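Local coordinates for Low molecular weight protein-tyrosine-phosphatase ptpA (Staphylococcus aureus, PDB 3ROF), which hydrolyses phosphotyrosine in proteins to tyrosine and phosphate and probably acts as a secreted effector that counteracts host defences during infection, at residues V7-V12 / H37-H42; G15-S20 / P54-T59; R28-D33 / S142-I147. All coordinates share one frame; numbering follows the deposited sequence.

Contact 1 (V7-V12 / H37-H42); sequences VDVAFV and HDIKVH. With PO4 (phosphate ion), chain D.
Val7-Val12 and Ile39-His42 are the neighbouring parallel strands of the first beta-alpha-beta unit of the low molecular weight phosphatase fold, with helix 19-33 as the crossover between them. Val7 N opens the pairing on the carbonyl of Asp38; from there Lys40 N bonds to Val7 O, Val9 N to Lys40 O (2.9 Å), His42 N to Val9 O and, last, Phe11 N to His42 O. Each strand thus gives and takes bonds at alternate residues of its partner, as parallel pairing requires, and the two segments are twisted by 25° against each other.

Val7, Val9, Ile39 and Val41 share the face covered by helices 19-33 and 132-153. Val9 CG1 is its tightest apolar meeting point, 3.6 Å from Ile39 CG2, because chi1 of 54° sets this methyl between the backbone N and the carbonyl carbon. Further on, Val41 CG1 reaches the edge of the Phe11 ring at CE2 (3.7 Å), while Met27 of helix 19-33 packs on both residues.

Asp8, Lys40, Ala10 and His42 occupy the other face. The aliphatic part of Lys40 runs beside the Asp8 carboxylate, with Lys40 CB 3.5 Å from Asp8 OD1. Asp8 OD1 also accepts His42 NE2 at 2.7 Å on its anti side, from 31° out of the carboxylate plane, although the oxygen lies close to the plane of the imidazole. His42 ND1 gives a nearly straight bond of 2.6 Å to O3 of a phosphate ion, probably from the crystallisation liquor. Two donating nitrogens would be consistent with a protonated ring held between Asp8 OD1 and phosphate O3.

Contact 2 (G15-S20 / P54-T59); sequences GNICRS and PPHEGT. With PO4 (phosphate ion), chain C.
Chi1 of -169° sets His56 CG anti to its backbone N, and chi1 of -61° puts Cys18 SG beside its own N; these torsions leave His56 CG and Cys18 SG 3.7 Å apart. The sulfur rests obliquely against the imidazole, 4.2 Å from Cys18 SG to the ring centroid of His56, and Cys18 SG is 3.6 Å from His56 CB. Ile17 CD1 lies farther off, at the edge of the same ring. Two hydrogen bonds also join the segments, one between backbones, from His56 N to Ile17 O at 2.8 Å, and one from the Thr59 hydroxyl OG1 to Cys18 O.

His56 is also the N-cap of helix 57-65, its ND1 accepting Gly58 N in the ring plane at 2.9 Å. This bond fixes the rotation of the imidazole beside the sulfur.

Residues 15-19 belong to the CX5R phosphate-binding loop of the family, which runs from Cys13, the probable nucleophile, to Arg19 at the start of helix 19-33. The loop wraps around a bound phosphate ion, probably from the crystallisation liquor. Gly15 N donates to its O2, Ile17 N and Cys18 N both donate to O4, and Arg19 N donates to O1. Arg19 meets the ion side-on: Arg19 NE donates to phosphate O1 at 2.8 Å, and Arg19 NH2 donates to phosphate O2 at 2.9 Å in a nearly straight bond (175°). Asp91 forms a salt bridge to Arg19 NH1, a second-shell carboxylate that helps to position the guanidinium.

Contact 3 (R28-D33 / S142-I147); sequences RQRLKD and SCDNLI
Charged groups meet first at Arg30 and Asp144, whose side chains cross at about a right angle. The guanidinium grips the carboxylate side-on in a two-bonded salt bridge. Arg30 NE donates to Asp144 OD1 at 2.8 Å in an almost straight bond (170°), with the oxygen in the guanidinium plane and approached on its syn side. Arg30 NH2 reaches the syn lone pair of Asp144 OD2, also at 2.8 Å, but this bond is more bent (146°), and the oxygen is tilted from the guanidinium plane. Asp144 OD1 has a further salt bridge to Arg34, so one aspartate faces two arginines, an arrangement that would favour its charged form.

Apolar contacts lie beneath this pair. Arg30 CG, anti to its backbone N, passes 3.5 Å from Ile147 CD1, and Arg30 CB lies 3.8 Å from Cys143 SG, so the aliphatic part of the arginine touches both residues. Leu31 and Ile147 run antiparallel alongside each other, bringing Leu31 CD2 to 3.9 Å from Ile147 CD1. Met27 extends the apolar patch against Cys143, Leu146 and Ile147, and Leu31 also packs on Ile39 and Val41 of the sheet.

The segment axes approach to 10.6 Å at a crossing angle of -64°. Helices 19-33 and 132-153 meet here on one face of the central parallel sheet, in the three-layer alpha/beta/alpha fold of low molecular weight tyrosine phosphatases.

Overall arrangement
Helix 19-33 connects the three contacts. Its N-terminal end carries the phosphate-binding loop of contact 2, and its last turns form one side of contact 3, so those two centres lie about 19 Å apart with nearest atoms about 8 Å from each other. Contact 1 touches both. Its strand 7-13 leads into the active-site loop. Phe11 O lies 3.4 Å from Ser20 CB of contact 2. Toward contact 3, about 10 Å away between centres, Val41 CG2 packs 3.7 Å from Leu31 CD1 and Phe11 CZ 3.8 Å from Leu146 CD2. The Phe11 side chain packs against the helix pair and lies about 7 Å from the side chains of the probable catalytic Cys13 and Arg19.

Contact 1 (V7-V12 / H37-H42)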
loop_
_atom_site.group_PDB
_atom_site.type_symbol
_atom_site.label_atom_id
_atom_site.label_comp_id
_atom_site.label_asym_id
_atom_site.label_seq_id
_atom_site.Cartn_x
_atom_site.Cartn_y
_atom_site.Cartn_z
ATOM N N VAL A 7 -0.800 9.960 -11.359
ATOM C CA VAL A 7 -1.181 8.580 -11.279
ATOM C C VAL A 7 -1.405 8.226 -9.809
ATOM O O VAL A 7 -0.807 8.833 -8.915
ATOM C CB VAL A 7 -0.210 7.607 -11.964
ATOM C CG1 VAL A 7 -0.069 7.945 -13.454
ATOM C CG2 VAL A 7 1.065 7.612 -11.293
ATOM N N ASP A 8 -2.294 7.265 -9.588
ATOM C CA ASP A 8 -2.669 6.872 -8.258
ATOM C C ASP A 8 -2.182 5.470 -7.966
ATOM O O ASP A 8 -2.424 4.553 -8.763
ATOM C CB ASP A 8 -4.179 6.926 -8.122
ATOM C CG ASP A 8 -4.705 8.314 -8.262
ATOM O OD1 ASP A 8 -4.591 9.089 -7.298
ATOM O OD2 ASP A 8 -5.205 8.648 -9.355
ATOM N N VAL A 9 -1.517 5.307 -6.824
ATOM C CA VAL A 9 -1.119 3.993 -6.335
ATOM C C VAL A 9 -1.793 3.731 -5.014
ATOM O O VAL A 9 -1.747 4.584 -4.125
ATOM C CB VAL A 9 0.458 3.824 -6.216
ATOM C CG1 VAL A 9 1.120 4.885 -5.412
ATOM C CG2 VAL A 9 0.842 2.460 -5.724
ATOM N N ALA A 10 -2.400 2.558 -4.860
ATOM C CA ALA A 10 -3.011 2.157 -3.580
ATOM C C ALA A 10 -2.346 0.931 -3.060
ATOM O O ALA A 10 -2.258 -0.066 -3.764
ATOM C CB ALA A 10 -4.493 1.871 -3.736
ATOM N N PHE A 11 -1.927 0.979 -1.806
ATOM C CA PHE A 11 -1.534 -0.225 -1.076
ATOM C C PHE A 11 -2.786 -0.819 -0.459
ATOM O O PHE A 11 -3.621 -0.096 0.097
ATOM C CB PHE A 11 -0.497 0.132 -0.007
ATOM C CG PHE A 11 0.783 0.635 -0.581
ATOM C CD1 PHE A 11 1.704 -0.262 -1.125
ATOM C CD2 PHE A 11 1.059 1.992 -0.625
ATOM C CE1 PHE A 11 2.892 0.209 -1.669
ATOM C CE2 PHE A 11 2.249 2.447 -1.137
ATOM C CZ PHE A 11 3.161 1.576 -1.674
ATOM N N VAL A 12 -2.876 -2.152 -0.470
ATOM C CA VAL A 12 -4.097 -2.825 0.010
ATOM C C VAL A 12 -3.729 -4.001 0.877
ATOM O O VAL A 12 -2.903 -4.856 0.511
ATOM C CB VAL A 12 -4.989 -3.321 -1.145
ATOM C CG1 VAL A 12 -6.248 -3.953 -0.612
ATOM C CG2 VAL A 12 -5.344 -2.168 -2.083
ATOM N N HIS A 37 6.565 14.287 -8.077
ATOM C CA HIS A 37 5.284 14.946 -7.786
ATOM C C HIS A 37 3.983 14.403 -8.393
ATOM O O HIS A 37 2.908 14.859 -8.036
ATOM C CB HIS A 37 5.407 16.439 -8.099
ATOM C CG HIS A 37 6.494 17.101 -7.319
ATOM N ND1 HIS A 37 6.343 17.456 -5.995
ATOM C CD2 HIS A 37 7.771 17.403 -7.647
ATOM C CE1 HIS A 37 7.474 17.985 -5.555
ATOM N NE2 HIS A 37 8.353 17.966 -6.539
ATOM N N ASP A 38 4.076 13.487 -9.329
ATOM C CA ASP A 38 2.876 13.075 -10.043
ATOM C C ASP A 38 2.379 11.720 -9.633
ATOM O O ASP A 38 1.637 11.106 -10.392
ATOM C CB ASP A 38 3.102 13.141 -11.536
ATOM C CG ASP A 38 3.381 14.539 -11.984
ATOM O OD1 ASP A 38 2.585 15.440 -11.650
ATOM O OD2 ASP A 38 4.430 14.755 -12.629
ATOM N N ILE A 39 2.795 11.237 -8.466
ATOM C CA ILE A 39 2.258 9.990 -7.920
ATOM C C ILE A 39 1.541 10.293 -6.605
ATOM O O ILE A 39 2.154 10.804 -5.657
ATOM C CB ILE A 39 3.351 8.937 -7.698
ATOM C CG1 ILE A 39 4.035 8.579 -9.018
ATOM C CG2 ILE A 39 2.765 7.692 -7.065
ATOM C CD1 ILE A 39 5.275 7.707 -8.856
ATOM N N LYS A 40 0.250 9.973 -6.562
ATOM C CA LYS A 40 -0.570 10.134 -5.358
ATOM C C LYS A 40 -0.795 8.779 -4.716
ATOM O O LYS A 40 -1.050 7.809 -5.430
ATOM C CB LYS A 40 -1.913 10.752 -5.714
ATOM C CG LYS A 40 -2.746 11.096 -4.509
ATOM C CD LYS A 40 -4.041 11.826 -4.856
ATOM C CE LYS A 40 -4.865 12.092 -3.598
ATOM N NZ LYS A 40 -6.186 12.721 -3.896
ATOM N N VAL A 41 -0.603 8.691 -3.402
ATOM C CA VAL A 41 -0.649 7.424 -2.701
ATOM C C VAL A 41 -1.929 7.309 -1.884
ATOM O O VAL A 41 -2.412 8.308 -1.305
ATOM C CB VAL A 41 0.583 7.269 -1.802
ATOM C CG1 VAL A 41 0.738 5.822 -1.367
ATOM C CG2 VAL A 41 1.864 7.712 -2.507
ATOM N N HIS A 42 -2.454 6.084 -1.841
ATOM C CA HIS A 42 -3.686 5.752 -1.130
ATOM C C HIS A 42 -3.506 4.427 -0.415
ATOM O O HIS A 42 -2.572 3.675 -0.711
ATOM C CB HIS A 42 -4.823 5.568 -2.135
ATOM C CG HIS A 42 -4.987 6.694 -3.092
ATOM N ND1 HIS A 42 -5.974 7.655 -2.981
ATOM C CD2 HIS A 42 -4.323 6.978 -4.226
ATOM C CE1 HIS A 42 -5.892 8.490 -4.004
ATOM N NE2 HIS A 42 -4.910 8.090 -4.780
HETATM P P PO4 D . -8.743 8.622 -0.902
HETATM O O1 PO4 D . -8.248 9.956 -1.404
HETATM O O2 PO4 D . -9.960 8.234 -1.681
HETATM O O3 PO4 D . -7.777 7.474 -1.142
HETATM O O4 PO4 D . -9.145 8.662 0.553
#

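Contact 2 (G15-S20 / P54-T59)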
loop_
_atom_site.group_PDB
_atom_site.type_symbol
_atom_site.label_atom_id
_atom_site.label_comp_id
_atom_site.label_asym_id
_atom_site.label_seq_id
_atom_site.Cartn_x
_atom_site.Cartn_y
_atom_site.Cartn_z
ATOM N N GLY A 15 -6.977 -5.118 6.934
ATOM C CA GLY A 15 -7.591 -4.185 7.853
ATOM C C GLY A 15 -7.416 -2.707 7.541
ATOM O O GLY A 15 -8.116 -1.858 8.102
ATOM N N ASN A 16 -6.443 -2.394 6.682
ATOM C CA ASN A 16 -6.035 -1.013 6.466
ATOM C C ASN A 16 -5.706 -0.321 7.807
ATOM O O ASN A 16 -5.998 0.860 7.964
ATOM C CB ASN A 16 -7.055 -0.200 5.656
ATOM C CG ASN A 16 -6.527 1.129 5.132
ATOM O OD1 ASN A 16 -7.294 2.091 5.040
ATOM N ND2 ASN A 16 -5.250 1.202 4.732
ATOM N N ILE A 17 -5.060 -1.065 8.708
ATOM C CA ILE A 17 -4.538 -0.507 9.938
ATOM C C ILE A 17 -3.058 -0.777 10.140
ATOM O O ILE A 17 -2.414 0.024 10.822
ATOM C CB ILE A 17 -5.388 -0.912 11.183
ATOM C CG1 ILE A 17 -5.576 -2.437 11.277
ATOM C CG2 ILE A 17 -6.702 -0.188 11.183
ATOM C CD1 ILE A 17 -6.046 -2.890 12.634
ATOM N N CYS A 18 -2.513 -1.858 9.583
ATOM C CA CYS A 18 -1.104 -2.174 9.864
ATOM C C CYS A 18 -0.266 -1.982 8.610
ATOM O O CYS A 18 0.540 -1.025 8.524
ATOM C CB CYS A 18 -0.927 -3.589 10.401
ATOM S SG CYS A 18 -1.792 -3.892 11.973
ATOM N N ARG A 19 -0.384 -2.873 7.648
ATOM C CA ARG A 19 0.565 -2.918 6.521
ATOM C C ARG A 19 0.395 -1.813 5.506
ATOM O O ARG A 19 1.340 -1.091 5.190
ATOM C CB ARG A 19 0.498 -4.277 5.819
ATOM C CG ARG A 19 1.025 -5.413 6.670
ATOM C CD ARG A 19 0.645 -6.807 6.165
ATOM N NE ARG A 19 -0.770 -7.015 6.323
ATOM C CZ ARG A 19 -1.445 -8.033 5.832
ATOM N NH1 ARG A 19 -0.793 -8.994 5.188
ATOM N NH2 ARG A 19 -2.766 -8.107 5.988
ATOM N N SER A 20 -0.805 -1.672 4.942
ATOM C CA SER A 20 -0.953 -0.686 3.887
ATOM C C SER A 20 -0.817 0.754 4.386
ATOM O O SER A 20 -0.296 1.565 3.638
ATOM C CB SER A 20 -2.212 -0.907 3.047
ATOM O OG SER A 20 -3.426 -0.762 3.774
ATOM N N PRO A 54 -7.464 5.454 12.954
ATOM C CA PRO A 54 -6.038 5.648 12.687
ATOM C C PRO A 54 -5.330 4.303 12.577
ATOM O O PRO A 54 -5.882 3.253 12.907
ATOM C CB PRO A 54 -5.564 6.460 13.897
ATOM C CG PRO A 54 -6.524 6.037 14.998
ATOM C CD PRO A 54 -7.839 5.760 14.345
ATOM N N PRO A 55 -4.069 4.339 12.130
ATOM C CA PRO A 55 -3.325 3.083 12.030
ATOM C C PRO A 55 -3.151 2.431 13.402
ATOM O O PRO A 55 -3.214 3.043 14.465
ATOM C CB PRO A 55 -1.971 3.530 11.428
ATOM C CG PRO A 55 -2.284 4.809 10.698
ATOM C CD PRO A 55 -3.305 5.477 11.600
ATOM N N HIS A 56 -2.858 1.146 13.372
ATOM C CA HIS A 56 -2.498 0.365 14.548
ATOM C C HIS A 56 -1.351 1.042 15.264
ATOM O O HIS A 56 -0.446 1.611 14.650
ATOM C CB HIS A 56 -2.123 -1.029 14.091
ATOM C CG HIS A 56 -1.967 -2.051 15.167
ATOM N ND1 HIS A 56 -0.920 -2.082 16.055
ATOM C CD2 HIS A 56 -2.720 -3.144 15.446
ATOM C CE1 HIS A 56 -1.043 -3.128 16.848
ATOM N NE2 HIS A 56 -2.132 -3.785 16.511
ATOM N N GLU A 57 -1.351 0.931 16.581
ATOM C CA GLU A 57 -0.259 1.422 17.406
ATOM C C GLU A 57 1.095 1.012 16.872
ATOM O O GLU A 57 2.026 1.833 16.875
ATOM C CB GLU A 57 -0.448 0.932 18.854
ATOM C CG GLU A 57 0.727 1.133 19.746
ATOM C CD GLU A 57 0.483 0.748 21.193
ATOM O OE1 GLU A 57 -0.646 0.934 21.699
ATOM O OE2 GLU A 57 1.455 0.308 21.830
ATOM N N GLY A 58 1.270 -0.235 16.467
ATOM C CA GLY A 58 2.585 -0.670 15.991
ATOM C C GLY A 58 3.062 0.071 14.755
ATOM O O GLY A 58 4.264 0.313 14.601
ATOM N N THR A 59 2.126 0.401 13.850
ATOM C CA THR A 59 2.475 1.162 12.654
ATOM C C THR A 59 2.755 2.607 13.028
ATOM O O THR A 59 3.737 3.190 12.570
ATOM C CB THR A 59 1.399 1.035 11.587
ATOM O OG1 THR A 59 1.504 -0.298 11.073
ATOM C CG2 THR A 59 1.567 2.060 10.492
HETATM P P PO4 C . -3.497 -5.198 8.228
HETATM O O1 PO4 C . -2.072 -5.053 7.762
HETATM O O2 PO4 C . -4.310 -6.101 7.328
HETATM O O3 PO4 C . -3.458 -5.815 9.664
HETATM O O4 PO4 C . -4.157 -3.854 8.426
#

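Contact 3 (R28-D33 / S142-I147)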
loop_
_atom_site.group_PDB
_atom_site.type_symbol
_atom_site.label_atom_id
_atom_site.label_comp_id
_atom_site.label_asym_id
_atom_site.label_seq_id
_atom_site.Cartn_x
_atom_site.Cartn_y
_atom_site.Cartn_z
ATOM N N ARG A 28 4.725 7.918 0.444
ATOM C CA ARG A 28 4.496 9.356 0.304
ATOM C C ARG A 28 5.743 10.154 0.675
ATOM O O ARG A 28 6.135 11.096 -0.037
ATOM C CB ARG A 28 3.313 9.785 1.173
ATOM C CG ARG A 28 3.069 11.283 1.139
ATOM C CD ARG A 28 1.798 11.672 1.916
ATOM N NE ARG A 28 0.629 11.115 1.249
ATOM C CZ ARG A 28 -0.162 10.159 1.727
ATOM N NH1 ARG A 28 -0.061 9.743 2.970
ATOM N NH2 ARG A 28 -1.075 9.639 0.935
ATOM N N GLN A 29 6.382 9.806 1.786
ATOM C CA GLN A 29 7.565 10.533 2.192
ATOM C C GLN A 29 8.712 10.310 1.212
ATOM O O GLN A 29 9.475 11.230 0.938
ATOM C CB GLN A 29 7.963 10.135 3.614
ATOM C CG GLN A 29 9.152 10.936 4.112
ATOM C CD GLN A 29 8.819 12.425 4.284
ATOM O OE1 GLN A 29 7.761 12.814 4.790
ATOM N NE2 GLN A 29 9.760 13.271 3.878
ATOM N N ARG A 30 8.847 9.083 0.700
ATOM C CA ARG A 30 9.932 8.776 -0.205
ATOM C C ARG A 30 9.782 9.607 -1.489
ATOM O O ARG A 30 10.796 10.110 -2.011
ATOM C CB ARG A 30 9.978 7.269 -0.507
ATOM C CG ARG A 30 11.204 6.898 -1.325
ATOM C CD ARG A 30 12.461 7.308 -0.607
ATOM N NE ARG A 30 13.660 6.749 -1.212
ATOM C CZ ARG A 30 14.850 6.893 -0.653
ATOM N NH1 ARG A 30 14.977 7.645 0.426
ATOM N NH2 ARG A 30 15.898 6.294 -1.191
ATOM N N LEU A 31 8.565 9.689 -2.013
ATOM C CA LEU A 31 8.350 10.483 -3.203
ATOM C C LEU A 31 8.704 11.944 -2.961
ATOM O O LEU A 31 9.298 12.610 -3.811
ATOM C CB LEU A 31 6.892 10.383 -3.614
ATOM C CG LEU A 31 6.474 9.024 -4.161
ATOM C CD1 LEU A 31 4.972 8.787 -4.116
ATOM C CD2 LEU A 31 7.004 8.803 -5.588
ATOM N N LYS A 32 8.341 12.467 -1.791
ATOM C CA LYS A 32 8.698 13.825 -1.430
ATOM C C LYS A 32 10.222 13.998 -1.424
ATOM O O LYS A 32 10.776 14.941 -2.001
ATOM C CB LYS A 32 8.099 14.151 -0.068
ATOM C CG LYS A 32 8.312 15.552 0.377
ATOM C CD LYS A 32 7.711 15.806 1.756
ATOM C CE LYS A 32 7.922 17.262 2.179
ATOM N NZ LYS A 32 7.311 17.555 3.507
ATOM N N ASP A 33 10.907 13.071 -0.778
ATOM C CA ASP A 33 12.363 13.129 -0.648
ATOM C C ASP A 33 13.086 12.975 -1.997
ATOM O O ASP A 33 14.199 13.498 -2.157
ATOM C CB ASP A 33 12.870 12.075 0.349
ATOM C CG ASP A 33 12.476 12.392 1.783
ATOM O OD1 ASP A 33 12.061 13.540 2.057
ATOM O OD2 ASP A 33 12.560 11.490 2.653
ATOM N N SER A 142 11.316 -2.702 -1.102
ATOM C CA SER A 142 10.530 -2.549 -2.335
ATOM C C SER A 142 10.341 -1.124 -2.823
ATOM O O SER A 142 10.016 -0.941 -3.994
ATOM C CB SER A 142 9.132 -3.128 -2.137
ATOM O OG SER A 142 9.168 -4.517 -2.011
ATOM N N CYS A 143 10.508 -0.135 -1.936
ATOM C CA CYS A 143 9.924 1.164 -2.185
ATOM C C CYS A 143 10.549 1.863 -3.397
ATOM O O CYS A 143 9.804 2.311 -4.278
ATOM C CB CYS A 143 10.055 2.014 -0.918
ATOM S SG CYS A 143 9.165 3.585 -1.004
ATOM N N ASP A 144 11.866 1.983 -3.436
ATOM C CA ASP A 144 12.455 2.687 -4.591
ATOM C C ASP A 144 12.233 1.916 -5.892
ATOM O O ASP A 144 12.055 2.545 -6.940
ATOM C CB ASP A 144 13.917 2.937 -4.383
ATOM C CG ASP A 144 14.172 4.081 -3.427
ATOM O OD1 ASP A 144 13.433 5.060 -3.463
ATOM O OD2 ASP A 144 15.216 4.043 -2.720
ATOM N N ASN A 145 12.238 0.584 -5.876
ATOM C CA ASN A 145 11.991 -0.186 -7.090
ATOM C C ASN A 145 10.572 0.028 -7.597
ATOM O O ASN A 145 10.345 0.144 -8.813
ATOM C CB ASN A 145 12.220 -1.664 -6.812
ATOM C CG ASN A 145 13.656 -2.009 -6.617
ATOM O OD1 ASN A 145 14.552 -1.311 -7.083
ATOM N ND2 ASN A 145 13.903 -3.086 -5.896
ATOM N N LEU A 146 9.601 0.102 -6.689
ATOM C CA LEU A 146 8.232 0.382 -7.045
ATOM C C LEU A 146 8.091 1.790 -7.659
ATOM O O LEU A 146 7.419 1.986 -8.675
ATOM C CB LEU A 146 7.328 0.213 -5.811
ATOM C CG LEU A 146 5.871 0.629 -6.019
ATOM C CD1 LEU A 146 5.186 -0.228 -7.113
ATOM C CD2 LEU A 146 5.119 0.488 -4.688
ATOM N N ILE A 147 8.683 2.772 -6.998
ATOM C CA ILE A 147 8.673 4.118 -7.545
ATOM C C ILE A 147 9.256 4.129 -8.945
ATOM O O ILE A 147 8.691 4.724 -9.873
ATOM C CB ILE A 147 9.443 5.096 -6.620
ATOM C CG1 ILE A 147 8.677 5.280 -5.293
ATOM C CG2 ILE A 147 9.653 6.430 -7.324
ATOM C CD1 ILE A 147 9.432 6.065 -4.244
#